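PDB 1BKP: thymidylate synthase 1, which catalyses the reductive methylation of dUMP to dTMP, with 5,10-methylenetetrahydrofolate as methyl donor and reductant, supplying a precursor for DNA synthesis. Local coordinates for residues D50-V62 / Q233-W245. Residues are numbered along the deposited sequence; the frame is centred on the assembly and turned at random.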
ATOM      1  N   ASP A  50       2.761   8.540 -17.073  1.00 16.25           N
ATOM      2  CA  ASP A  50       3.116   9.937 -16.902  1.00 17.13           C
ATOM      3  C   ASP A  50       1.934  10.858 -17.254  1.00 20.28           C
ATOM      4  O   ASP A  50       1.996  12.098 -17.191  1.00 22.59           O
ATOM      5  CB  ASP A  50       4.371  10.236 -17.735  1.00 16.55           C
ATOM      6  CG  ASP A  50       4.162  10.066 -19.230  1.00 19.46           C
ATOM      7  OD1 ASP A  50       3.074   9.720 -19.693  1.00 20.89           O
ATOM      8  OD2 ASP A  50       5.122  10.324 -19.964  1.00 25.32           O
ATOM      9  N   ASN A  51       0.812  10.236 -17.579  1.00 18.50           N
ATOM     10  CA  ASN A  51      -0.387  10.958 -17.935  1.00 19.11           C
ATOM     11  C   ASN A  51      -0.383  11.684 -19.283  1.00 19.49           C
ATOM     12  O   ASN A  51      -1.256  12.546 -19.556  1.00 20.86           O
ATOM     13  CB  ASN A  51      -0.873  11.871 -16.770  1.00 14.55           C
ATOM     14  CG  ASN A  51      -1.884  11.138 -15.871  1.00 20.51           C
ATOM     15  OD1 ASN A  51      -2.791  10.493 -16.391  1.00 19.69           O
ATOM     16  ND2 ASN A  51      -1.689  11.193 -14.514  1.00 19.85           N
ATOM     17  N   SER A  52       0.541  11.300 -20.155  1.00 17.05           N
ATOM     18  CA  SER A  52       0.589  11.922 -21.485  1.00 19.33           C
ATOM     19  C   SER A  52      -0.529  11.284 -22.299  1.00 24.50           C
ATOM     20  O   SER A  52      -0.958  11.807 -23.290  1.00 26.86           O
ATOM     21  CB  SER A  52       1.939  11.731 -22.122  1.00 16.13           C
ATOM     22  OG  SER A  52       2.292  10.356 -22.150  1.00 24.21           O
ATOM     23  N   GLU A  53      -1.016  10.127 -21.863  1.00 22.29           N
ATOM     24  CA  GLU A  53      -2.173   9.497 -22.518  1.00 22.62           C
ATOM     25  C   GLU A  53      -3.027   8.803 -21.445  1.00 23.62           C
ATOM     26  O   GLU A  53      -2.558   8.554 -20.315  1.00 23.09           O
ATOM     27  CB  GLU A  53      -1.725   8.482 -23.596  1.00 22.29           C
ATOM     28  CG  GLU A  53      -0.834   7.505 -23.169  1.00 24.76           C
ATOM     29  CD  GLU A  53      -0.339   6.582 -24.339  1.00 29.89           C
ATOM     30  OE1 GLU A  53       0.285   7.062 -25.261  1.00 35.85           O
ATOM     31  OE2 GLU A  53      -0.529   5.361 -24.278  1.00 30.17           O
ATOM     32  N   VAL A  54      -4.281   8.522 -21.796  1.00 23.01           N
ATOM     33  CA  VAL A  54      -5.238   7.866 -20.908  1.00 21.63           C
ATOM     34  C   VAL A  54      -4.835   6.387 -20.805  1.00 19.25           C
ATOM     35  O   VAL A  54      -4.563   5.793 -21.805  1.00 20.24           O
ATOM     36  CB  VAL A  54      -6.640   7.987 -21.539  1.00 23.83           C
ATOM     37  CG1 VAL A  54      -7.612   7.073 -20.859  1.00 23.92           C
ATOM     38  CG2 VAL A  54      -7.126   9.430 -21.284  1.00 25.52           C
ATOM     39  N   PRO A  55      -4.647   5.836 -19.581  1.00 15.59           N
ATOM     40  CA  PRO A  55      -4.278   4.434 -19.529  1.00 15.06           C
ATOM     41  C   PRO A  55      -5.506   3.555 -19.836  1.00 13.81           C
ATOM     42  O   PRO A  55      -6.344   3.376 -18.987  1.00 15.15           O
ATOM     43  CB  PRO A  55      -3.758   4.235 -18.068  1.00 13.87           C
ATOM     44  CG  PRO A  55      -4.448   5.283 -17.304  1.00 13.84           C
ATOM     45  CD  PRO A  55      -4.562   6.493 -18.251  1.00 13.19           C
ATOM     46  N   ILE A  56      -5.616   3.058 -21.069  1.00 12.72           N
ATOM     47  CA  ILE A  56      -6.743   2.220 -21.412  1.00 13.22           C
ATOM     48  C   ILE A  56      -6.266   1.252 -22.450  1.00 13.29           C
ATOM     49  O   ILE A  56      -5.239   1.488 -23.164  1.00 14.99           O
ATOM     50  CB  ILE A  56      -7.938   3.080 -21.902  1.00 14.49           C
ATOM     51  CG1 ILE A  56      -9.238   2.257 -21.966  1.00 21.97           C
ATOM     52  CG2 ILE A  56      -7.649   3.759 -23.260  1.00 10.98           C
ATOM     53  CD1 ILE A  56     -10.497   3.161 -22.055  1.00 26.67           C
ATOM     54  N   LEU A  57      -6.768   0.018 -22.310  1.00 14.16           N
ATOM     55  CA  LEU A  57      -6.350  -1.006 -23.271  1.00 16.58           C
ATOM     56  C   LEU A  57      -6.962  -0.776 -24.647  1.00 14.91           C
ATOM     57  O   LEU A  57      -8.110  -0.307 -24.722  1.00 15.33           O
ATOM     58  CB  LEU A  57      -6.846  -2.390 -22.858  1.00 18.18           C
ATOM     59  CG  LEU A  57      -6.255  -3.029 -21.576  1.00 24.12           C
ATOM     60  CD1 LEU A  57      -6.580  -4.563 -21.628  1.00 23.26           C
ATOM     61  CD2 LEU A  57      -4.696  -2.687 -21.509  1.00 22.25           C
ATOM     62  N   THR A  58      -6.227  -1.130 -25.713  1.00 15.18           N
ATOM     63  CA  THR A  58      -6.849  -1.079 -27.041  1.00 15.01           C
ATOM     64  C   THR A  58      -6.996  -2.517 -27.634  1.00 17.56           C
ATOM     65  O   THR A  58      -7.581  -2.714 -28.720  1.00 18.04           O
ATOM     66  CB  THR A  58      -6.137  -0.217 -27.970  1.00  8.96           C
ATOM     67  OG1 THR A  58      -4.833  -0.754 -28.257  1.00 11.99           O
ATOM     68  CG2 THR A  58      -6.111   1.277 -27.420  1.00 18.65           C
ATOM     69  N   THR A  59      -6.433  -3.513 -26.954  1.00 16.92           N
ATOM     70  CA  THR A  59      -6.527  -4.873 -27.463  1.00 20.64           C
ATOM     71  C   THR A  59      -7.906  -5.507 -27.206  1.00 19.09           C
ATOM     72  O   THR A  59      -8.176  -6.604 -27.651  1.00 19.71           O
ATOM     73  CB  THR A  59      -5.397  -5.811 -26.981  1.00 17.67           C
ATOM     74  OG1 THR A  59      -5.470  -5.812 -25.587  1.00 16.35           O
ATOM     75  CG2 THR A  59      -3.957  -5.315 -27.468  1.00 14.62           C
ATOM     76  N   LYS A  60      -8.711  -4.851 -26.378  1.00 17.82           N
ATOM     77  CA  LYS A  60     -10.109  -5.246 -26.154  1.00 19.70           C
ATOM     78  C   LYS A  60     -10.797  -3.990 -25.632  1.00 19.62           C
ATOM     79  O   LYS A  60     -10.129  -3.045 -25.230  1.00 19.77           O
ATOM     80  CB  LYS A  60     -10.248  -6.380 -25.125  1.00 24.93           C
ATOM     81  CG  LYS A  60     -10.072  -5.965 -23.680  1.00 21.58           C
ATOM     82  CD  LYS A  60     -10.540  -6.989 -22.707  1.00 19.45           C
ATOM     83  CE  LYS A  60     -10.344  -6.470 -21.208  1.00 24.10           C
ATOM     84  NZ  LYS A  60     -10.660  -7.513 -20.123  1.00 19.68           N
ATOM     85  N   LYS A  61     -12.126  -3.908 -25.724  1.00 19.26           N
ATOM     86  CA  LYS A  61     -12.781  -2.712 -25.260  1.00 21.64           C
ATOM     87  C   LYS A  61     -12.963  -2.743 -23.744  1.00 22.53           C
ATOM     88  O   LYS A  61     -13.363  -3.743 -23.186  1.00 26.54           O
ATOM     89  CB  LYS A  61     -14.176  -2.615 -25.855  1.00 26.07           C
ATOM     90  CG  LYS A  61     -14.932  -1.431 -25.381  1.00 27.35           C
ATOM     91  CD  LYS A  61     -16.379  -1.558 -25.933  1.00 41.08           C
ATOM     92  CE  LYS A  61     -17.203  -0.311 -25.627  1.00 56.36           C
ATOM     93  NZ  LYS A  61     -16.754   0.880 -26.379  1.00 62.75           N
ATOM     94  N   VAL A  62     -12.628  -1.675 -23.069  1.00 18.41           N
ATOM     95  CA  VAL A  62     -12.837  -1.660 -21.611  1.00 17.72           C
ATOM     96  C   VAL A  62     -14.201  -1.011 -21.404  1.00 17.56           C
ATOM     97  O   VAL A  62     -14.525  -0.018 -22.090  1.00 20.72           O
ATOM     98  CB  VAL A  62     -11.738  -0.808 -20.926  1.00 18.28           C
ATOM     99  CG1 VAL A  62     -12.090  -0.540 -19.443  1.00 18.99           C
ATOM    100  CG2 VAL A  62     -10.357  -1.599 -20.999  1.00 18.05           C
ATOM    101  N   GLN A 233      -5.026 -11.631 -27.062  1.00 25.13           N
ATOM    102  CA  GLN A 233      -4.868 -10.199 -26.845  1.00 26.24           C
ATOM    103  C   GLN A 233      -3.471  -9.702 -27.032  1.00 27.63           C
ATOM    104  O   GLN A 233      -3.253  -8.619 -27.465  1.00 29.59           O
ATOM    105  CB  GLN A 233      -5.226  -9.811 -25.415  1.00 22.72           C
ATOM    106  CG  GLN A 233      -6.555  -9.334 -25.331  1.00 17.56           C
ATOM    107  CD  GLN A 233      -6.929  -8.921 -23.961  1.00 15.88           C
ATOM    108  OE1 GLN A 233      -7.398  -9.770 -23.170  1.00 20.47           O
ATOM    109  NE2 GLN A 233      -6.778  -7.587 -23.661  1.00 15.11           N
ATOM    110  N   MET A 234      -2.507 -10.469 -26.571  1.00 27.22           N
ATOM    111  CA  MET A 234      -1.153 -10.068 -26.665  1.00 27.29           C
ATOM    112  C   MET A 234      -0.617  -9.947 -28.057  1.00 25.60           C
ATOM    113  O   MET A 234       0.346  -9.245 -28.239  1.00 29.61           O
ATOM    114  CB  MET A 234      -0.268 -10.960 -25.814  1.00 29.90           C
ATOM    115  CG  MET A 234      -0.363 -10.515 -24.333  1.00 35.82           C
ATOM    116  SD  MET A 234       0.675 -11.437 -23.286  1.00 41.23           S
ATOM    117  CE  MET A 234       0.293 -13.197 -23.655  1.00 41.40           C
ATOM    118  N   GLU A 235      -1.145 -10.717 -29.000  1.00 21.78           N
ATOM    119  CA  GLU A 235      -0.675 -10.669 -30.378  1.00 20.48           C
ATOM    120  C   GLU A 235      -1.451  -9.676 -31.202  1.00 18.99           C
ATOM    121  O   GLU A 235      -1.175  -9.509 -32.365  1.00 21.34           O
ATOM    122  CB  GLU A 235      -0.856 -12.032 -31.097  1.00 21.50           C
ATOM    123  CG  GLU A 235      -0.090 -13.248 -30.564  1.00 45.23           C
ATOM    124  CD  GLU A 235      -0.619 -14.630 -31.165  1.00 72.26           C
ATOM    125  OE1 GLU A 235      -1.307 -14.688 -32.239  1.00 49.27           O
ATOM    126  OE2 GLU A 235      -0.327 -15.685 -30.543  1.00 91.90           O
ATOM    127  N   ARG A 236      -2.429  -9.029 -30.609  1.00 17.01           N
ATOM    128  CA  ARG A 236      -3.213  -8.058 -31.371  1.00 18.77           C
ATOM    129  C   ARG A 236      -2.562  -6.714 -31.633  1.00 23.14           C
ATOM    130  O   ARG A 236      -1.607  -6.280 -30.948  1.00 22.47           O
ATOM    131  CB  ARG A 236      -4.558  -7.869 -30.651  1.00 18.15           C
ATOM    132  CG  ARG A 236      -5.661  -8.480 -31.406  1.00 34.72           C
ATOM    133  CD  ARG A 236      -6.568  -9.373 -30.647  1.00 24.08           C
ATOM    134  NE  ARG A 236      -7.688  -8.750 -30.040  1.00 28.43           N
ATOM    135  CZ  ARG A 236      -8.993  -9.121 -29.966  1.00 29.84           C
ATOM    136  NH1 ARG A 236      -9.648 -10.180 -30.507  1.00 25.34           N
ATOM    137  NH2 ARG A 236      -9.647  -8.439 -29.040  1.00 28.82           N
ATOM    138  N   GLU A 237      -3.047  -6.046 -32.665  1.00 24.95           N
ATOM    139  CA  GLU A 237      -2.563  -4.731 -33.005  1.00 26.19           C
ATOM    140  C   GLU A 237      -2.894  -3.757 -31.856  1.00 23.57           C
ATOM    141  O   GLU A 237      -3.917  -3.947 -31.178  1.00 23.32           O
ATOM    142  CB  GLU A 237      -3.272  -4.342 -34.325  1.00 32.62           C
ATOM    143  CG  GLU A 237      -2.780  -3.152 -35.077  1.00 64.69           C
ATOM    144  CD  GLU A 237      -3.081  -3.268 -36.574  1.00 65.80           C
ATOM    145  OE1 GLU A 237      -4.257  -3.507 -36.920  1.00 66.49           O
ATOM    146  OE2 GLU A 237      -2.133  -3.150 -37.390  1.00 41.22           O
ATOM    147  N   GLN A 238      -2.034  -2.765 -31.595  1.00 21.90           N
ATOM    148  CA  GLN A 238      -2.279  -1.742 -30.541  1.00 24.40           C
ATOM    149  C   GLN A 238      -2.514  -0.361 -31.281  1.00 26.72           C
ATOM    150  O   GLN A 238      -1.741   0.012 -32.161  1.00 28.24           O
ATOM    151  CB  GLN A 238      -1.085  -1.620 -29.577  1.00 20.86           C
ATOM    152  CG  GLN A 238      -0.796  -2.949 -28.839  1.00 21.56           C
ATOM    153  CD  GLN A 238       0.454  -2.938 -28.028  1.00 18.17           C
ATOM    154  OE1 GLN A 238       1.063  -1.912 -27.806  1.00 22.43           O
ATOM    155  NE2 GLN A 238       0.865  -4.105 -27.581  1.00 23.47           N
ATOM    156  N   PHE A 239      -3.504   0.402 -30.835  1.00 25.19           N
ATOM    157  CA  PHE A 239      -3.870   1.671 -31.419  1.00 25.42           C
ATOM    158  C   PHE A 239      -3.438   2.779 -30.492  1.00 25.79           C
ATOM    159  O   PHE A 239      -2.947   2.519 -29.393  1.00 28.21           O
ATOM    160  CB  PHE A 239      -5.360   1.683 -31.596  1.00 26.99           C
ATOM    161  CG  PHE A 239      -5.827   0.659 -32.640  1.00 30.71           C
ATOM    162  CD1 PHE A 239      -5.191   0.597 -33.898  1.00 33.05           C
ATOM    163  CD2 PHE A 239      -6.723  -0.344 -32.303  1.00 31.26           C
ATOM    164  CE1 PHE A 239      -5.433  -0.459 -34.783  1.00 33.51           C
ATOM    165  CE2 PHE A 239      -6.977  -1.402 -33.183  1.00 32.56           C
ATOM    166  CZ  PHE A 239      -6.315  -1.439 -34.418  1.00 33.55           C
ATOM    167  N   GLU A 240      -3.545   4.011 -30.949  1.00 22.41           N
ATOM    168  CA  GLU A 240      -3.188   5.151 -30.110  1.00 21.33           C
ATOM    169  C   GLU A 240      -4.285   5.312 -29.086  1.00 20.99           C
ATOM    170  O   GLU A 240      -5.444   4.983 -29.348  1.00 20.55           O
ATOM    171  CB  GLU A 240      -3.118   6.444 -30.962  1.00 26.87           C
ATOM    172  CG  GLU A 240      -2.060   6.411 -32.029  1.00 48.64           C
ATOM    173  CD  GLU A 240      -1.563   7.804 -32.369  1.00 85.40           C
ATOM    174  OE1 GLU A 240      -2.311   8.781 -32.117  1.00 90.62           O
ATOM    175  OE2 GLU A 240      -0.419   7.922 -32.872  1.00100.00           O
ATOM    176  N   ALA A 241      -3.953   5.917 -27.953  1.00 18.90           N
ATOM    177  CA  ALA A 241      -4.923   6.046 -26.945  1.00 18.97           C
ATOM    178  C   ALA A 241      -5.972   7.106 -27.324  1.00 20.26           C
ATOM    179  O   ALA A 241      -5.646   8.089 -28.011  1.00 20.62           O
ATOM    180  CB  ALA A 241      -4.282   6.367 -25.639  1.00 19.01           C
ATOM    181  N   PRO A 242      -7.245   6.923 -26.860  1.00 19.00           N
ATOM    182  CA  PRO A 242      -8.318   7.873 -27.130  1.00 19.60           C
ATOM    183  C   PRO A 242      -8.080   9.097 -26.254  1.00 23.96           C
ATOM    184  O   PRO A 242      -7.296   9.060 -25.299  1.00 25.68           O
ATOM    185  CB  PRO A 242      -9.566   7.088 -26.688  1.00 17.19           C
ATOM    186  CG  PRO A 242      -9.078   6.150 -25.678  1.00 16.66           C
ATOM    187  CD  PRO A 242      -7.763   5.717 -26.180  1.00 16.80           C
ATOM    188  N   GLU A 243      -8.691  10.222 -26.597  1.00 22.96           N
ATOM    189  CA  GLU A 243      -8.550  11.373 -25.742  1.00 24.49           C
ATOM    190  C   GLU A 243      -9.799  11.327 -24.807  1.00 24.13           C
ATOM    191  O   GLU A 243     -10.851  10.750 -25.164  1.00 27.36           O
ATOM    192  CB  GLU A 243      -8.523  12.649 -26.631  1.00 29.08           C
ATOM    193  CG  GLU A 243      -8.810  13.920 -25.949  1.00 54.97           C
ATOM    194  CD  GLU A 243      -9.133  15.025 -26.965  1.00 86.79           C
ATOM    195  OE1 GLU A 243      -8.277  15.290 -27.847  1.00 99.02           O
ATOM    196  OE2 GLU A 243     -10.240  15.617 -26.886  1.00 85.34           O
ATOM    197  N   LEU A 244      -9.614  11.717 -23.560  1.00 19.61           N
ATOM    198  CA  LEU A 244     -10.707  11.781 -22.609  1.00 21.21           C
ATOM    199  C   LEU A 244     -11.110  13.280 -22.361  1.00 21.57           C
ATOM    200  O   LEU A 244     -10.385  14.060 -21.768  1.00 19.83           O
ATOM    201  CB  LEU A 244     -10.289  11.093 -21.288  1.00 21.39           C
ATOM    202  CG  LEU A 244     -11.252  11.333 -20.159  1.00 22.62           C
ATOM    203  CD1 LEU A 244     -12.612  10.726 -20.460  1.00 24.19           C
ATOM    204  CD2 LEU A 244     -10.626  10.750 -18.845  1.00 25.96           C
ATOM    205  N   TRP A 245     -12.259  13.666 -22.878  1.00 21.86           N
ATOM    206  CA  TRP A 245     -12.799  15.005 -22.687  1.00 20.55           C
ATOM    207  C   TRP A 245     -13.506  14.982 -21.312  1.00 19.33           C
ATOM    208  O   TRP A 245     -14.299  14.124 -21.050  1.00 21.10           O
ATOM    209  CB  TRP A 245     -13.900  15.295 -23.760  1.00 20.16           C
ATOM    210  CG  TRP A 245     -14.600  16.595 -23.491  1.00 20.13           C
ATOM    211  CD1 TRP A 245     -14.131  17.831 -23.789  1.00 20.92           C
ATOM    212  CD2 TRP A 245     -15.902  16.787 -22.881  1.00 19.21           C
ATOM    213  NE1 TRP A 245     -15.048  18.794 -23.405  1.00 20.50           N
ATOM    214  CE2 TRP A 245     -16.146  18.174 -22.860  1.00 19.61           C
ATOM    215  CE3 TRP A 245     -16.873  15.923 -22.381  1.00 19.03           C
ATOM    216  CZ2 TRP A 245     -17.312  18.717 -22.364  1.00 20.36           C
ATOM    217  CZ3 TRP A 245     -18.018  16.443 -21.872  1.00 19.82           C
ATOM    218  CH2 TRP A 245     -18.244  17.843 -21.873  1.00 20.32           C
TER
HETATM  219  O   HOH W   1      -1.303   6.235 -27.554  1.00 41.69           O
HETATM  220  O   HOH W   2      -4.878  10.027 -24.343  1.00 26.63           O
HETATM  221  O   HOH W   3      -6.577  -4.427 -30.960  1.00 26.83           O
HETATM  222  O   HOH W   4      -8.050  -8.507 -20.848  1.00 23.32           O
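Thr58 and Thr59 both hold OG1 between the backbone N and the carbonyl carbon (chi1 66° and 59°), which presents each hydroxyl to the segment 233-245. Two connecting segments of the thymidylate synthase fold meet here: the loop leading from strand 39-49 to helix 64-75, and the link from helix 227-235 to strand 243-246. Threonine suits such a seam, since its hydroxyl can bond while its methyl packs. Thr58 OG1 accepts an almost straight bond from Phe239 N at 3.1 Å and also pairs with Asp4. Thr59 OG1 takes Gln233 NE2 at 2.9 Å, lying close to the plane of that amide; the glutamine reaches it because its chain runs extended beyond CG. At its other end the same amide meets Lys60 through a water, which donates to Gln233 OE1 and accepts from Lys60 NZ, itself bonded to Ala185 O. Arginine fits beside Thr59 because NE and NH2 can grip one carbonyl oxygen side-on. Thr59 O lies near the guanidinium plane, 2.7 Å from Arg236 NH2, and this nitrogen also bonds Asp270 O. A leucine in place of Arg236 would probably leave the Thr59 and Asp270 carbonyls without these donors and weaken the tie between the two segments. Farther along, apolar side chains take over much of the contact. Ile56 CG2 packs on Pro242 CD at 3.5 Å, with Leu263 touching both residues, and Val54 CG2 meets Leu244 CB, the two side chains crossing at about a right angle. Beside them a water accepts from Val54 N and donates to Pro242 O at 2.8 Å.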